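Local coordinates for probable arylamine n-acetyl transferase (Mycobacterium abscessus, PDB 4GUZ), which probably transfers an acetyl group from acetyl-coenzyme A to arylamine substrates, as members of the arylamine N-acetyltransferase family do, at residues A[127-138]-A[187-195]; A[219-229]-A[233-243]. All coordinates share one frame; numbering follows the deposited sequence.

Interaction 1 (A[127-138]-A[187-195]); sequences QWLCDVGFGTSP and SRHTFVLEP
His189 CG sits between its backbone N and carbonyl carbon (chi1 55°), and Asp131 CG stands anti to its backbone N (chi1 -168°). These torsions let the imidazole edge and the carboxylate meet. His189 NE2 donates to Asp131 OD2 at 2.8 Å, nearly in the plane of its own ring but from above the carboxylate plane. The other oxygen, Asp131 OD1, accepts a bond from His116 NE2, so two histidines hold this buried carboxylate. Cys79, His116 and Asp131 probably form the Cys-His-Asp triad expected in this family. His189 would then be a second-shell residue that fixes the aspartate.

Beside it, the extended Arg188 side chain crosses Phe134 obliquely, with Phe134 CE2 over one face of its guanidinium. The two planes are 19° apart, and Phe134 CE2 is 3.6 Å from Arg188 NE. Both end nitrogens of Arg188 reach the carbonyl of Thr136, NH1 at 2.7 Å from Thr136 O, but both bonds are weak. Arg188 NE also forms a salt bridge to Glu175. Further along, Leu129 CD2 packs 3.7 Å from Phe191 CZ.

The strands are not sheet neighbours. Strands 116-123 and 96-104 lie between strands 126-130 and 185-196. Met118 touches Asp131, His189 and Phe191, and Ile100 touches Leu129 and Phe191. Helix 32-45 covers Trp128 and Cys130 of strand 126-130.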
loop_
_atom_site.group_PDB
_atom_site.type_symbol
_atom_site.label_atom_id
_atom_site.label_comp_id
_atom_site.label_asym_id
_atom_site.label_seq_id
_atom_site.Cartn_x
_atom_site.Cartn_y
_atom_site.Cartn_z
ATOM N N GLN A 127 19.164 3.039 6.571
ATOM C CA GLN A 127 18.082 2.240 6.003
ATOM C C GLN A 127 16.776 3.040 6.073
ATOM O O GLN A 127 16.513 3.716 7.069
ATOM C CB GLN A 127 17.973 0.895 6.714
ATOM C CG GLN A 127 19.106 -0.051 6.304
ATOM C CD GLN A 127 18.908 -1.450 6.802
ATOM O OE1 GLN A 127 18.653 -2.357 6.024
ATOM N NE2 GLN A 127 19.041 -1.655 8.105
ATOM N N TRP A 128 15.993 2.988 4.994
ATOM C CA TRP A 128 14.752 3.729 4.822
ATOM C C TRP A 128 13.598 2.811 4.497
ATOM O O TRP A 128 13.611 2.132 3.469
ATOM C CB TRP A 128 14.924 4.765 3.700
ATOM C CG TRP A 128 15.910 5.832 4.070
ATOM C CD1 TRP A 128 17.258 5.802 3.881
ATOM C CD2 TRP A 128 15.626 7.054 4.766
ATOM N NE1 TRP A 128 17.833 6.943 4.392
ATOM C CE2 TRP A 128 16.859 7.721 4.961
ATOM C CE3 TRP A 128 14.452 7.650 5.252
ATOM C CZ2 TRP A 128 16.948 8.970 5.591
ATOM C CZ3 TRP A 128 14.544 8.880 5.884
ATOM C CH2 TRP A 128 15.781 9.532 6.041
ATOM N N LEU A 129 12.568 2.834 5.347
ATOM C CA LEU A 129 11.374 2.030 5.121
ATOM C C LEU A 129 10.478 2.718 4.108
ATOM O O LEU A 129 10.088 3.870 4.325
ATOM C CB LEU A 129 10.620 1.816 6.450
ATOM C CG LEU A 129 9.283 1.055 6.339
ATOM C CD1 LEU A 129 9.501 -0.351 5.861
ATOM C CD2 LEU A 129 8.501 1.137 7.654
ATOM N N CYS A 130 10.140 2.020 3.007
ATOM C CA CYS A 130 9.229 2.575 2.009
ATOM C C CYS A 130 7.932 1.767 2.040
ATOM O O CYS A 130 7.784 0.757 1.333
ATOM C CB CYS A 130 9.859 2.599 0.619
ATOM S SG CYS A 130 11.318 3.670 0.492
ATOM N N ASP A 131 6.990 2.212 2.883
ATOM C CA ASP A 131 5.673 1.561 3.028
ATOM C C ASP A 131 4.734 2.255 2.058
ATOM O O ASP A 131 3.987 3.164 2.428
ATOM C CB ASP A 131 5.207 1.661 4.472
ATOM C CG ASP A 131 4.004 0.792 4.802
ATOM O OD1 ASP A 131 3.518 0.078 3.896
ATOM O OD2 ASP A 131 3.553 0.833 5.958
ATOM N N VAL A 132 4.825 1.876 0.790
ATOM C CA VAL A 132 4.129 2.580 -0.301
ATOM C C VAL A 132 2.727 2.039 -0.643
ATOM O O VAL A 132 1.979 2.732 -1.335
ATOM C CB VAL A 132 4.988 2.634 -1.597
ATOM C CG1 VAL A 132 6.333 3.338 -1.352
ATOM C CG2 VAL A 132 5.181 1.243 -2.218
ATOM N N GLY A 133 2.414 0.823 -0.218
ATOM C CA GLY A 133 1.159 0.176 -0.588
ATOM C C GLY A 133 0.198 -0.176 0.518
ATOM O O GLY A 133 -0.559 -1.124 0.364
ATOM N N PHE A 134 0.135 0.631 1.590
ATOM C CA PHE A 134 -0.773 0.363 2.703
ATOM C C PHE A 134 -2.162 1.017 2.492
ATOM O O PHE A 134 -3.120 0.606 3.140
ATOM C CB PHE A 134 -0.129 0.830 4.028
ATOM C CG PHE A 134 -0.904 0.491 5.289
ATOM C CD1 PHE A 134 -0.830 -0.777 5.852
ATOM C CD2 PHE A 134 -1.701 1.449 5.915
ATOM C CE1 PHE A 134 -1.546 -1.086 7.016
ATOM C CE2 PHE A 134 -2.424 1.135 7.076
ATOM C CZ PHE A 134 -2.340 -0.128 7.618
ATOM N N GLY A 135 -2.281 1.961 1.568
ATOM C CA GLY A 135 -3.546 2.665 1.341
ATOM C C GLY A 135 -3.426 3.999 2.050
ATOM O O GLY A 135 -3.133 5.002 1.404
ATOM N N THR A 136 -3.470 3.985 3.410
ATOM C CA THR A 136 -3.238 5.208 4.216
ATOM C C THR A 136 -1.763 5.228 4.560
ATOM O O THR A 136 -1.351 5.369 5.715
ATOM C CB THR A 136 -4.161 5.272 5.439
ATOM O OG1 THR A 136 -4.061 4.044 6.170
ATOM C CG2 THR A 136 -5.615 5.560 5.061
ATOM N N SER A 137 -0.965 5.089 3.525
ATOM C CA SER A 137 0.465 4.966 3.579
ATOM C C SER A 137 1.195 6.237 4.003
ATOM O O SER A 137 0.769 7.346 3.672
ATOM C CB SER A 137 0.982 4.587 2.187
ATOM O OG SER A 137 1.163 3.188 2.083
ATOM N N PRO A 138 2.372 6.078 4.649
ATOM C CA PRO A 138 3.226 7.232 4.888
ATOM C C PRO A 138 3.567 7.875 3.552
ATOM O O PRO A 138 3.708 7.170 2.536
ATOM C CB PRO A 138 4.466 6.608 5.538
ATOM C CG PRO A 138 3.963 5.365 6.178
ATOM C CD PRO A 138 3.026 4.845 5.138
ATOM N N SER A 187 -1.075 0.463 17.031
ATOM C CA SER A 187 -0.168 -0.330 16.180
ATOM C C SER A 187 -0.799 -0.580 14.816
ATOM O O SER A 187 -1.977 -0.938 14.749
ATOM C CB SER A 187 0.204 -1.660 16.830
ATOM O OG SER A 187 -0.909 -2.538 16.909
ATOM N N ARG A 188 -0.031 -0.362 13.730
ATOM C CA ARG A 188 -0.497 -0.663 12.371
ATOM C C ARG A 188 -0.017 -2.047 12.001
ATOM O O ARG A 188 -0.805 -2.956 11.819
ATOM C CB ARG A 188 0.022 0.352 11.344
ATOM C CG ARG A 188 -0.918 1.459 11.044
ATOM C CD ARG A 188 -0.416 2.208 9.840
ATOM N NE ARG A 188 -1.267 3.366 9.607
ATOM C CZ ARG A 188 -1.115 4.219 8.611
ATOM N NH1 ARG A 188 -0.115 4.074 7.749
ATOM N NH2 ARG A 188 -1.947 5.246 8.482
ATOM N N HIS A 189 1.301 -2.199 11.894
ATOM C CA HIS A 189 1.925 -3.473 11.565
ATOM C C HIS A 189 3.237 -3.648 12.313
ATOM O O HIS A 189 3.796 -2.682 12.847
ATOM C CB HIS A 189 2.162 -3.575 10.034
ATOM C CG HIS A 189 2.953 -2.458 9.406
ATOM N ND1 HIS A 189 4.305 -2.307 9.644
ATOM C CD2 HIS A 189 2.569 -1.561 8.462
ATOM C CE1 HIS A 189 4.682 -1.269 8.923
ATOM N NE2 HIS A 189 3.675 -0.808 8.162
ATOM N N THR A 190 3.714 -4.888 12.358
ATOM C CA THR A 190 5.044 -5.232 12.867
ATOM C C THR A 190 5.804 -5.780 11.675
ATOM O O THR A 190 5.188 -6.362 10.789
ATOM C CB THR A 190 5.037 -6.227 14.042
ATOM O OG1 THR A 190 4.533 -7.500 13.608
ATOM C CG2 THR A 190 4.287 -5.706 15.274
ATOM N N PHE A 191 7.107 -5.593 11.620
ATOM C CA PHE A 191 7.887 -6.159 10.514
ATOM C C PHE A 191 9.263 -6.561 11.006
ATOM O O PHE A 191 9.721 -6.089 12.032
ATOM C CB PHE A 191 7.996 -5.202 9.303
ATOM C CG PHE A 191 8.624 -3.848 9.583
ATOM C CD1 PHE A 191 7.848 -2.778 9.996
ATOM C CD2 PHE A 191 9.986 -3.641 9.392
ATOM C CE1 PHE A 191 8.431 -1.538 10.284
ATOM C CE2 PHE A 191 10.570 -2.411 9.670
ATOM C CZ PHE A 191 9.786 -1.356 10.092
ATOM N N VAL A 192 9.910 -7.438 10.243
ATOM C CA VAL A 192 11.286 -7.905 10.426
ATOM C C VAL A 192 11.987 -7.638 9.091
ATOM O O VAL A 192 11.321 -7.566 8.055
ATOM C CB VAL A 192 11.361 -9.385 10.873
ATOM C CG1 VAL A 192 10.733 -9.572 12.261
ATOM C CG2 VAL A 192 10.733 -10.312 9.847
ATOM N N LEU A 193 13.314 -7.500 9.108
ATOM C CA LEU A 193 14.048 -7.171 7.897
ATOM C C LEU A 193 14.434 -8.387 7.060
ATOM O O LEU A 193 15.160 -8.206 6.085
ATOM C CB LEU A 193 15.298 -6.375 8.246
ATOM C CG LEU A 193 15.063 -5.063 9.037
ATOM C CD1 LEU A 193 16.389 -4.380 9.318
ATOM C CD2 LEU A 193 14.094 -4.118 8.291
ATOM N N GLU A 194 13.946 -9.604 7.394
ATOM C CA GLU A 194 14.252 -10.783 6.573
ATOM C C GLU A 194 13.902 -10.499 5.104
ATOM O O GLU A 194 12.743 -10.153 4.819
ATOM C CB GLU A 194 13.472 -12.030 7.065
ATOM C CG GLU A 194 13.982 -13.339 6.457
ATOM C CD GLU A 194 15.446 -13.648 6.744
ATOM O OE1 GLU A 194 15.874 -13.508 7.914
ATOM O OE2 GLU A 194 16.184 -13.942 5.776
ATOM N N PRO A 195 14.876 -10.606 4.162
ATOM C CA PRO A 195 14.561 -10.296 2.758
ATOM C C PRO A 195 13.485 -11.202 2.172
ATOM O O PRO A 195 13.451 -12.408 2.426
ATOM C CB PRO A 195 15.915 -10.479 2.029
ATOM C CG PRO A 195 16.935 -10.297 3.097
ATOM C CD PRO A 195 16.314 -10.905 4.329
#

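Interaction 2 (A[219-229]-A[233-243]); sequences RAFVQQISPDH and LDHRELHEIQP
The guanidinium of Arg219 lies flat on the imidazole of His235, centres 3.9 Å apart and planes at 28°. The Arg219 chain bends at chi3 (53°) to fold over the ring, and Arg219 CG adds a CH-pi contact to the same ring. Next to this stack, His235 N donates to Ala220 O at 2.8 Å. Val222 and Leu233 form a hydrogen-bonded antiparallel pair, with Val222 N 3.1 Å from Leu233 O. Their side chains meet on one face. On the other, the edge of the Phe221 ring meets the Asp234 carboxylate.

The Phe221-Asp234 and Val222-Leu233 pairs belong to the beta hairpin of strands 221-226 and 229-234. A type II' turn from Asp234 to Glu237 then leads into strand 237-242, so the chain forms a three-strand antiparallel meander.

At the far end, the His229 ring meets Glu240 and Gln242 at its edge, and Ile241 O lies over one face. His229 NE2 donates to Glu240 OE2 at 2.7 Å, on the anti side of the carboxylate. His229 ND1 makes a weak bond to Gln242 OE1. The amide of Gln242 also turns to Asp228, its NE2 3.2 Å from Asp228 OD1. Asp228 OD1 is bonded to Ser154 OG as well.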
loop_
_atom_site.group_PDB
_atom_site.type_symbol
_atom_site.label_atom_id
_atom_site.label_comp_id
_atom_site.label_asym_id
_atom_site.label_seq_id
_atom_site.Cartn_x
_atom_site.Cartn_y
_atom_site.Cartn_z
ATOM N N ARG A 219 -14.772 -8.588 0.793
ATOM C CA ARG A 219 -15.463 -7.293 0.834
ATOM C C ARG A 219 -14.586 -6.134 0.375
ATOM O O ARG A 219 -13.408 -6.095 0.704
ATOM C CB ARG A 219 -15.986 -7.038 2.243
ATOM C CG ARG A 219 -17.121 -8.004 2.630
ATOM C CD ARG A 219 -17.254 -8.178 4.125
ATOM N NE ARG A 219 -17.378 -6.900 4.830
ATOM C CZ ARG A 219 -18.525 -6.305 5.126
ATOM N NH1 ARG A 219 -19.678 -6.853 4.764
ATOM N NH2 ARG A 219 -18.531 -5.154 5.789
ATOM N N ALA A 220 -15.182 -5.196 -0.399
ATOM C CA ALA A 220 -14.525 -4.024 -0.976
ATOM C C ALA A 220 -13.808 -3.178 0.079
ATOM O O ALA A 220 -14.347 -2.922 1.147
ATOM C CB ALA A 220 -15.540 -3.170 -1.723
ATOM N N PHE A 221 -12.548 -2.824 -0.207
ATOM C CA PHE A 221 -11.732 -1.958 0.641
ATOM C C PHE A 221 -10.980 -1.055 -0.298
ATOM O O PHE A 221 -10.209 -1.537 -1.125
ATOM C CB PHE A 221 -10.800 -2.739 1.578
ATOM C CG PHE A 221 -10.454 -1.986 2.849
ATOM C CD1 PHE A 221 -11.381 -1.863 3.879
ATOM C CD2 PHE A 221 -9.194 -1.428 3.027
ATOM C CE1 PHE A 221 -11.059 -1.162 5.051
ATOM C CE2 PHE A 221 -8.854 -0.776 4.224
ATOM C CZ PHE A 221 -9.788 -0.646 5.225
ATOM N N VAL A 222 -11.300 0.236 -0.259
ATOM C CA VAL A 222 -10.720 1.232 -1.162
ATOM C C VAL A 222 -10.161 2.368 -0.314
ATOM O O VAL A 222 -10.776 2.756 0.679
ATOM C CB VAL A 222 -11.788 1.701 -2.193
ATOM C CG1 VAL A 222 -11.212 2.711 -3.166
ATOM C CG2 VAL A 222 -12.377 0.507 -2.956
ATOM N N GLN A 223 -8.952 2.855 -0.647
ATOM C CA GLN A 223 -8.334 3.871 0.209
ATOM C C GLN A 223 -7.688 4.977 -0.590
ATOM O O GLN A 223 -7.271 4.757 -1.724
ATOM C CB GLN A 223 -7.280 3.217 1.127
ATOM C CG GLN A 223 -7.790 2.040 1.997
ATOM C CD GLN A 223 -6.704 1.576 2.918
ATOM O OE1 GLN A 223 -6.299 2.297 3.821
ATOM N NE2 GLN A 223 -6.161 0.374 2.681
ATOM N N GLN A 224 -7.594 6.174 0.020
ATOM C CA GLN A 224 -6.927 7.327 -0.585
ATOM C C GLN A 224 -6.407 8.208 0.530
ATOM O O GLN A 224 -7.123 8.437 1.496
ATOM C CB GLN A 224 -7.887 8.108 -1.531
ATOM C CG GLN A 224 -7.261 9.367 -2.179
ATOM C CD GLN A 224 -8.343 10.202 -2.828
ATOM O OE1 GLN A 224 -8.807 9.925 -3.952
ATOM N NE2 GLN A 224 -8.827 11.196 -2.100
ATOM N N ILE A 225 -5.151 8.687 0.420
ATOM C CA ILE A 225 -4.588 9.568 1.445
ATOM C C ILE A 225 -4.019 10.822 0.761
ATOM O O ILE A 225 -3.594 10.784 -0.400
ATOM C CB ILE A 225 -3.562 8.835 2.370
ATOM C CG1 ILE A 225 -3.238 9.648 3.656
ATOM C CG2 ILE A 225 -2.315 8.377 1.601
ATOM C CD1 ILE A 225 -2.527 8.893 4.844
ATOM N N SER A 226 -4.109 11.940 1.479
ATOM C CA SER A 226 -3.634 13.255 1.090
ATOM C C SER A 226 -2.825 13.815 2.261
ATOM O O SER A 226 -2.942 13.281 3.370
ATOM C CB SER A 226 -4.832 14.164 0.782
ATOM O OG SER A 226 -5.632 13.667 -0.280
ATOM N N PRO A 227 -2.097 14.954 2.117
ATOM C CA PRO A 227 -1.382 15.506 3.284
ATOM C C PRO A 227 -2.301 15.876 4.471
ATOM O O PRO A 227 -1.867 15.776 5.625
ATOM C CB PRO A 227 -0.700 16.754 2.708
ATOM C CG PRO A 227 -0.520 16.444 1.253
ATOM C CD PRO A 227 -1.816 15.746 0.899
ATOM N N ASP A 228 -3.555 16.281 4.210
ATOM C CA ASP A 228 -4.429 16.711 5.298
ATOM C C ASP A 228 -5.830 16.079 5.211
ATOM O O ASP A 228 -6.810 16.637 5.732
ATOM C CB ASP A 228 -4.509 18.264 5.315
ATOM C CG ASP A 228 -5.115 18.879 6.571
ATOM O OD1 ASP A 228 -4.779 18.420 7.680
ATOM O OD2 ASP A 228 -5.947 19.810 6.436
ATOM N N HIS A 229 -5.903 14.853 4.647
ATOM C CA HIS A 229 -7.185 14.166 4.502
ATOM C C HIS A 229 -7.016 12.737 4.056
ATOM O O HIS A 229 -6.010 12.408 3.444
ATOM C CB HIS A 229 -8.050 14.892 3.452
ATOM C CG HIS A 229 -9.514 14.837 3.745
ATOM N ND1 HIS A 229 -10.075 15.584 4.768
ATOM C CD2 HIS A 229 -10.489 14.125 3.135
ATOM C CE1 HIS A 229 -11.367 15.300 4.753
ATOM N NE2 HIS A 229 -11.662 14.426 3.785
ATOM N N LEU A 233 -13.274 3.435 1.882
ATOM C CA LEU A 233 -14.551 2.775 1.664
ATOM C C LEU A 233 -14.422 1.367 2.252
ATOM O O LEU A 233 -13.597 0.566 1.797
ATOM C CB LEU A 233 -14.939 2.756 0.176
ATOM C CG LEU A 233 -16.221 1.997 -0.168
ATOM C CD1 LEU A 233 -17.460 2.722 0.376
ATOM C CD2 LEU A 233 -16.349 1.776 -1.655
ATOM N N ASP A 234 -15.176 1.096 3.319
ATOM C CA ASP A 234 -15.132 -0.189 3.992
ATOM C C ASP A 234 -16.433 -0.894 3.605
ATOM O O ASP A 234 -17.474 -0.671 4.229
ATOM C CB ASP A 234 -14.958 0.011 5.517
ATOM C CG ASP A 234 -14.716 -1.270 6.295
ATOM O OD1 ASP A 234 -14.676 -2.350 5.666
ATOM O OD2 ASP A 234 -14.566 -1.194 7.546
ATOM N N HIS A 235 -16.382 -1.642 2.484
ATOM C CA HIS A 235 -17.508 -2.347 1.854
ATOM C C HIS A 235 -18.458 -1.271 1.286
ATOM O O HIS A 235 -18.150 -0.725 0.223
ATOM C CB HIS A 235 -18.193 -3.347 2.814
ATOM C CG HIS A 235 -19.133 -4.297 2.145
ATOM N ND1 HIS A 235 -18.733 -5.077 1.074
ATOM C CD2 HIS A 235 -20.413 -4.608 2.458
ATOM C CE1 HIS A 235 -19.788 -5.812 0.752
ATOM N NE2 HIS A 235 -20.818 -5.572 1.558
ATOM N N ARG A 236 -19.531 -0.905 2.009
ATOM C CA ARG A 236 -20.475 0.147 1.591
ATOM C C ARG A 236 -20.415 1.370 2.540
ATOM O O ARG A 236 -21.187 2.316 2.388
ATOM C CB ARG A 236 -21.909 -0.422 1.546
ATOM C CG ARG A 236 -22.204 -1.263 0.308
ATOM C CD ARG A 236 -23.495 -2.061 0.449
ATOM N NE ARG A 236 -24.657 -1.220 0.747
ATOM C CZ ARG A 236 -25.907 -1.666 0.861
ATOM N NH1 ARG A 236 -26.178 -2.956 0.688
ATOM N NH2 ARG A 236 -26.896 -0.825 1.132
ATOM N N GLU A 237 -19.532 1.327 3.543
ATOM C CA GLU A 237 -19.407 2.409 4.513
ATOM C C GLU A 237 -18.294 3.343 4.104
ATOM O O GLU A 237 -17.145 2.922 4.018
ATOM C CB GLU A 237 -19.132 1.852 5.914
ATOM C CG GLU A 237 -19.420 2.840 7.033
ATOM C CD GLU A 237 -20.881 3.133 7.334
ATOM O OE1 GLU A 237 -21.753 2.291 7.028
ATOM O OE2 GLU A 237 -21.134 4.152 8.007
ATOM N N LEU A 238 -18.626 4.606 3.875
ATOM C CA LEU A 238 -17.603 5.574 3.483
ATOM C C LEU A 238 -17.107 6.296 4.695
ATOM O O LEU A 238 -17.888 6.979 5.343
ATOM C CB LEU A 238 -18.143 6.575 2.446
ATOM C CG LEU A 238 -17.129 7.626 1.923
ATOM C CD1 LEU A 238 -15.949 6.973 1.178
ATOM C CD2 LEU A 238 -17.831 8.643 1.021
ATOM N N HIS A 239 -15.810 6.175 4.982
ATOM C CA HIS A 239 -15.137 6.854 6.089
ATOM C C HIS A 239 -14.419 8.095 5.552
ATOM O O HIS A 239 -13.658 7.995 4.584
ATOM C CB HIS A 239 -14.123 5.924 6.798
ATOM C CG HIS A 239 -14.719 4.740 7.492
ATOM N ND1 HIS A 239 -14.415 4.457 8.810
ATOM C CD2 HIS A 239 -15.556 3.784 7.024
ATOM C CE1 HIS A 239 -15.090 3.358 9.110
ATOM N NE2 HIS A 239 -15.777 2.908 8.062
ATOM N N GLU A 240 -14.699 9.268 6.128
ATOM C CA GLU A 240 -13.987 10.488 5.711
ATOM C C GLU A 240 -13.166 10.939 6.899
ATOM O O GLU A 240 -13.738 11.234 7.940
ATOM C CB GLU A 240 -14.973 11.558 5.216
ATOM C CG GLU A 240 -14.263 12.857 4.900
ATOM C CD GLU A 240 -15.002 13.875 4.063
ATOM O OE1 GLU A 240 -16.191 13.656 3.733
ATOM O OE2 GLU A 240 -14.361 14.892 3.713
ATOM N N ILE A 241 -11.822 10.961 6.763
ATOM C CA ILE A 241 -10.927 11.215 7.891
ATOM C C ILE A 241 -10.226 12.570 7.786
ATOM O O ILE A 241 -9.585 12.873 6.781
ATOM C CB ILE A 241 -9.864 10.077 7.979
ATOM C CG1 ILE A 241 -10.519 8.659 7.943
ATOM C CG2 ILE A 241 -8.942 10.248 9.206
ATOM C CD1 ILE A 241 -9.574 7.562 7.408
ATOM N N GLN A 242 -10.290 13.326 8.878
ATOM C CA GLN A 242 -9.612 14.607 9.037
ATOM C C GLN A 242 -8.515 14.392 10.072
ATOM O O GLN A 242 -8.791 14.299 11.279
ATOM C CB GLN A 242 -10.584 15.747 9.430
ATOM C CG GLN A 242 -9.863 17.094 9.666
ATOM C CD GLN A 242 -8.987 17.520 8.490
ATOM O OE1 GLN A 242 -9.440 17.601 7.342
ATOM N NE2 GLN A 242 -7.704 17.783 8.753
ATOM N N PRO A 243 -7.274 14.188 9.605
ATOM C CA PRO A 243 -6.165 13.954 10.550
ATOM C C PRO A 243 -6.072 15.053 11.600
ATOM O O PRO A 243 -6.229 16.231 11.262
ATOM C CB PRO A 243 -4.919 13.944 9.649
ATOM C CG PRO A 243 -5.351 14.632 8.397
ATOM C CD PRO A 243 -6.790 14.273 8.214
#

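Interaction 1 is a buried contact near the middle of the chain, while interaction 2 is partly buried, with exposed residues such as Arg219 and Asp228. They hold different sheets. Interaction 1 joins strand 126-130 and the loop after it to strand 185-196 through side chains and one backbone carbonyl. Interaction 2 joins strands of the five-strand sheet through both backbone and side-chain bonds. Each has a His-carboxylate bond. In interaction 1 it lies in the probable catalytic triad region; in interaction 2 it joins neighbouring strands 229-234 and 237-242 between partly exposed residues. The centres are 19 Å apart, yet the contacts touch: Gln223 NE2 makes a weak bond to Phe134 O.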